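Local coordinates for isomaltodextranase (Arthrobacter globiformis, PDB 5AWO), which hydrolyses (1->6)-alpha-D-glucosidic linkages in polysaccharides, removing successive isomaltose units from the non-reducing chain ends, at residues Ala519-His524 with Ala584-Val589; Thr555-Val560 with Gly578-Asp583. One frame throughout, in Å; residues are numbered along the deposited sequence.

How the contacts relate
Both contacts lie in the carbohydrate-binding module near the C terminus, and the second is nested inside the first. The chain first runs along strand 515-522 through 519-524. It then forms strands 526-535 and 542-549 and reaches 555-560. Contact 2 closes the inner loop when 578-583, the end of strand 574-582, meets 555-560. The chain turns directly into strand 585-592, and contact 1 closes the outer loop by pairing 584-589 with 519-524. Contact 1 is therefore pairing within one sheet. Contact 2 joins that sheet to the strand 574-582 of the other. Val589 packs on Ile580 and Leu582 between them.

Contact 1 (Ala519-His524 with Ala584-Val589); sequences AVQVPH and AGLNLV
Residues 519-522 and 585-589 form an antiparallel ladder. Val520 and Asn587 are a hydrogen-bonded pair. Val520 N reaches Asn587 O at 2.8 Å, and Asn587 N returns a bond to Val520 O. Both bonds are nearly straight and lie almost along the C=O axes. Val522 and Gly585 make the next such pair. There Gly585 N lies only 2.3 Å from Val522 O, a very short bond in the model. Gly585 has positive phi (89°), a backbone shape that suits glycine.

Gln521 reaches across on the face it shares with Ala519, Leu586 and Leu588. Its CB lies 4.1 Å from Gly585 O. CG, anti to the backbone N (chi1 -163°), also lies near that oxygen. The bend at chi2 (88°) then lays the amide over the neighbouring strand. CD lies 3.4 Å from Gly585 C. At the tip NE2 meets Gly585 CA at 3.2 Å, while OE1 points along the strand to Leu586 CA. OE1 makes no hydrogen bond to Leu586 N, because the angle is poor. Farther along this face, Ala519 CB touches CD1 of both Leu586 and Leu588.

On the other face Val520 CG2 sits 3.6 Å from Asn587 CB and also touches Val589 CG2. The Asn587 side chain crosses that of Val522 at about a right angle, with ND2 against CG2, and ND2 gives a hydrogen bond to Asp583 O. This face turns toward strand 574-582, where Leu582 also meets Val522 and Asn587. Within the sheet, strand 585-592 lies between 515-522 and 542-549.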
loop_
_atom_site.group_PDB
_atom_site.type_symbol
_atom_site.label_atom_id
_atom_site.label_comp_id
_atom_site.label_asym_id
_atom_site.label_seq_id
_atom_site.Cartn_x
_atom_site.Cartn_y
_atom_site.Cartn_z
ATOM N N ALA A 519 9.256 4.601 11.259
ATOM C CA ALA A 519 8.945 3.540 12.179
ATOM C C ALA A 519 10.196 3.168 12.930
ATOM O O ALA A 519 11.225 2.923 12.335
ATOM C CB ALA A 519 8.418 2.325 11.439
ATOM N N VAL A 520 10.094 3.101 14.252
ATOM C CA VAL A 520 11.254 2.808 15.082
ATOM C C VAL A 520 10.866 1.738 16.101
ATOM O O VAL A 520 9.769 1.758 16.645
ATOM C CB VAL A 520 11.795 4.080 15.801
ATOM C CG1 VAL A 520 12.022 5.217 14.828
ATOM C CG2 VAL A 520 10.870 4.524 16.906
ATOM N N GLN A 521 11.784 0.806 16.336
ATOM C CA GLN A 521 11.574 -0.281 17.293
ATOM C C GLN A 521 12.586 -0.099 18.436
ATOM O O GLN A 521 13.774 0.086 18.177
ATOM C CB GLN A 521 11.762 -1.634 16.599
ATOM C CG GLN A 521 11.202 -2.844 17.347
ATOM C CD GLN A 521 9.736 -3.145 17.050
ATOM O OE1 GLN A 521 9.126 -2.518 16.194
ATOM N NE2 GLN A 521 9.166 -4.101 17.779
ATOM N N VAL A 522 12.088 -0.086 19.675
ATOM C CA VAL A 522 12.943 -0.010 20.886
ATOM C C VAL A 522 12.533 -1.081 21.908
ATOM O O VAL A 522 11.422 -1.589 21.862
ATOM C CB VAL A 522 12.903 1.386 21.574
ATOM C CG1 VAL A 522 13.602 2.435 20.725
ATOM C CG2 VAL A 522 11.486 1.800 21.883
ATOM N N PRO A 523 13.432 -1.414 22.854
ATOM C CA PRO A 523 13.190 -2.522 23.812
ATOM C C PRO A 523 12.258 -2.325 25.035
ATOM O O PRO A 523 11.763 -3.326 25.536
ATOM C CB PRO A 523 14.602 -2.894 24.283
ATOM C CG PRO A 523 15.440 -1.697 24.014
ATOM C CD PRO A 523 14.848 -1.023 22.813
ATOM N N HIS A 524 11.995 -1.092 25.493
ATOM C CA HIS A 524 11.159 -0.861 26.702
ATOM C C HIS A 524 10.418 0.489 26.682
ATOM O O HIS A 524 10.781 1.383 25.935
ATOM C CB HIS A 524 12.021 -0.951 27.961
ATOM C CG HIS A 524 13.174 -0.003 27.949
ATOM N ND1 HIS A 524 14.425 -0.375 27.521
ATOM C CD2 HIS A 524 13.252 1.313 28.255
ATOM C CE1 HIS A 524 15.237 0.666 27.585
ATOM N NE2 HIS A 524 14.549 1.705 28.023
ATOM N N ALA A 584 8.472 0.345 24.291
ATOM C CA ALA A 584 9.073 -0.892 23.810
ATOM C C ALA A 584 8.349 -1.295 22.530
ATOM O O ALA A 584 7.141 -1.246 22.480
ATOM C CB ALA A 584 8.921 -2.012 24.826
ATOM N N GLY A 585 9.104 -1.706 21.534
ATOM C CA GLY A 585 8.522 -2.205 20.302
ATOM C C GLY A 585 8.306 -1.054 19.359
ATOM O O GLY A 585 9.128 -0.154 19.300
ATOM N N LEU A 586 7.184 -1.091 18.640
ATOM C CA LEU A 586 6.991 -0.254 17.464
ATOM C C LEU A 586 6.438 1.115 17.826
ATOM O O LEU A 586 5.383 1.215 18.439
ATOM C CB LEU A 586 6.022 -0.931 16.484
ATOM C CG LEU A 586 5.665 -0.118 15.223
ATOM C CD1 LEU A 586 6.864 0.161 14.323
ATOM C CD2 LEU A 586 4.579 -0.865 14.461
ATOM N N ASN A 587 7.141 2.145 17.372
ATOM C CA ASN A 587 6.675 3.514 17.497
ATOM C C ASN A 587 6.710 4.160 16.128
ATOM O O ASN A 587 7.642 3.916 15.353
ATOM C CB ASN A 587 7.585 4.327 18.447
ATOM C CG ASN A 587 7.594 3.780 19.858
ATOM O OD1 ASN A 587 6.761 4.162 20.705
ATOM N ND2 ASN A 587 8.502 2.843 20.105
ATOM N N LEU A 588 5.728 5.008 15.851
ATOM C CA LEU A 588 5.769 5.863 14.677
ATOM C C LEU A 588 6.172 7.263 15.101
ATOM O O LEU A 588 5.449 7.897 15.892
ATOM C CB LEU A 588 4.416 5.891 13.966
ATOM C CG LEU A 588 3.955 4.599 13.272
ATOM C CD1 LEU A 588 5.019 4.085 12.309
ATOM C CD2 LEU A 588 3.556 3.497 14.235
ATOM N N VAL A 589 7.313 7.723 14.616
ATOM C CA VAL A 589 7.819 9.054 14.942
ATOM C C VAL A 589 7.581 9.900 13.714
ATOM O O VAL A 589 8.166 9.646 12.648
ATOM C CB VAL A 589 9.312 9.016 15.339
ATOM C CG1 VAL A 589 9.833 10.420 15.609
ATOM C CG2 VAL A 589 9.509 8.144 16.572
#

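Contact 2 (Thr555-Val560 with Gly578-Asp583); sequences TVDGPV and GTITLD
Two hydrogen bonds join the corner at Val556 and Asp557 to Thr581, and both use a side chain. Thr581 OG1 donates to Val556 O at 2.9 Å, from above the carbonyl plane. Its chi1 of 56° puts OG1 between the backbone N and the carbonyl carbon, on the side facing the corner. Thr581 N donates to Asp557 OD2 at 2.9 Å. This bond is nearly straight at the hydrogen (169°), but the N-H meets the carboxylate from above its plane. The other oxygen, Asp557 OD1, takes a weak bond from Gly558 N within its own segment.

Van der Waals contacts between carboxylate and aliphatic groups accompany these bonds. Asp557 OD2 lies 3.6 Å from Ile580 CG1. The methyls of Val556 lie alongside the Asp583 carboxylate, with CG1 3.9 Å from OD1. The two side chains run antiparallel past one another.

Val556 and Asp557 both face Ala548 of strand 542-549, a classic beta bulge in strand 555-564. The segment meets 578-583 through side chains, without ladder pairing between the two. One threonine supplies both donors, its hydroxyl and its backbone N-H. The N-H of Thr581 on OD2, and more weakly that of Gly558 on OD1, would tend to favour the charged form of Asp557.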
loop_
_atom_site.group_PDB
_atom_site.type_symbol
_atom_site.label_atom_id
_atom_site.label_comp_id
_atom_site.label_asym_id
_atom_site.label_seq_id
_atom_site.Cartn_x
_atom_site.Cartn_y
_atom_site.Cartn_z
ATOM N N THR A 555 -1.139 8.406 21.403
ATOM C CA THR A 555 0.006 9.270 21.616
ATOM C C THR A 555 1.001 8.748 22.701
ATOM O O THR A 555 0.576 8.427 23.812
ATOM C CB THR A 555 -0.506 10.686 21.952
ATOM O OG1 THR A 555 -1.240 11.197 20.825
ATOM C CG2 THR A 555 0.611 11.605 22.253
ATOM N N VAL A 556 2.283 8.632 22.346
ATOM C CA VAL A 556 3.405 8.237 23.243
ATOM C C VAL A 556 4.159 9.497 23.693
ATOM O O VAL A 556 4.625 9.589 24.846
ATOM C CB VAL A 556 4.445 7.292 22.531
ATOM C CG1 VAL A 556 5.618 6.922 23.444
ATOM C CG2 VAL A 556 3.789 6.011 22.069
ATOM N N ASP A 557 4.344 10.426 22.762
ATOM C CA ASP A 557 4.966 11.711 23.055
ATOM C C ASP A 557 4.404 12.815 22.185
ATOM O O ASP A 557 3.810 12.561 21.122
ATOM C CB ASP A 557 6.468 11.639 22.857
ATOM C CG ASP A 557 7.214 12.726 23.620
ATOM O OD1 ASP A 557 6.542 13.591 24.242
ATOM O OD2 ASP A 557 8.456 12.688 23.617
ATOM N N GLY A 558 4.577 14.049 22.661
ATOM C CA GLY A 558 4.223 15.222 21.902
ATOM C C GLY A 558 2.726 15.365 21.848
ATOM O O GLY A 558 2.028 14.758 22.649
ATOM N N PRO A 559 2.210 16.159 20.896
ATOM C CA PRO A 559 2.985 16.929 19.936
ATOM C C PRO A 559 3.726 18.054 20.639
ATOM O O PRO A 559 3.160 18.696 21.533
ATOM C CB PRO A 559 1.930 17.493 18.971
ATOM C CG PRO A 559 0.661 16.797 19.277
ATOM C CD PRO A 559 0.766 16.320 20.697
ATOM N N VAL A 560 4.976 18.255 20.259
ATOM C CA VAL A 560 5.762 19.383 20.736
ATOM C C VAL A 560 6.468 20.060 19.573
ATOM O O VAL A 560 6.835 19.415 18.585
ATOM C CB VAL A 560 6.802 18.983 21.813
ATOM C CG1 VAL A 560 6.106 18.479 23.071
ATOM C CG2 VAL A 560 7.800 17.959 21.282
ATOM N N GLY A 578 17.395 16.261 20.882
ATOM C CA GLY A 578 16.183 16.171 21.638
ATOM C C GLY A 578 16.059 14.913 22.453
ATOM O O GLY A 578 16.955 14.066 22.480
ATOM N N THR A 579 14.923 14.820 23.118
ATOM C CA THR A 579 14.554 13.694 23.932
ATOM C C THR A 579 13.143 13.331 23.535
ATOM O O THR A 579 12.265 14.188 23.472
ATOM C CB THR A 579 14.564 14.069 25.430
ATOM O OG1 THR A 579 15.909 14.247 25.857
ATOM C CG2 THR A 579 13.911 12.980 26.280
ATOM N N ILE A 580 12.917 12.050 23.299
ATOM C CA ILE A 580 11.615 11.580 22.893
ATOM C C ILE A 580 11.272 10.365 23.744
ATOM O O ILE A 580 12.132 9.515 23.982
ATOM C CB ILE A 580 11.614 11.290 21.370
ATOM C CG1 ILE A 580 10.194 11.089 20.855
ATOM C CG2 ILE A 580 12.507 10.101 21.036
ATOM C CD1 ILE A 580 10.109 11.097 19.337
ATOM N N THR A 581 10.051 10.310 24.252
ATOM C CA THR A 581 9.597 9.151 24.999
ATOM C C THR A 581 9.088 8.121 23.991
ATOM O O THR A 581 8.053 8.354 23.372
ATOM C CB THR A 581 8.553 9.503 26.104
ATOM O OG1 THR A 581 7.404 10.198 25.579
ATOM C CG2 THR A 581 9.212 10.402 27.154
ATOM N N LEU A 582 9.856 7.032 23.819
ATOM C CA LEU A 582 9.472 5.870 22.965
ATOM C C LEU A 582 9.140 4.663 23.839
ATOM O O LEU A 582 9.738 4.464 24.906
ATOM C CB LEU A 582 10.597 5.494 21.985
ATOM C CG LEU A 582 11.178 6.592 21.112
ATOM C CD1 LEU A 582 12.409 6.096 20.381
ATOM C CD2 LEU A 582 10.139 7.140 20.142
ATOM N N ASP A 583 8.174 3.857 23.402
ATOM C CA ASP A 583 7.753 2.675 24.141
ATOM C C ASP A 583 8.453 1.456 23.550
ATOM O O ASP A 583 9.016 1.543 22.463
ATOM C CB ASP A 583 6.210 2.520 24.134
ATOM C CG ASP A 583 5.493 3.446 25.142
ATOM O OD1 ASP A 583 6.177 4.068 25.970
ATOM O OD2 ASP A 583 4.218 3.546 25.150
#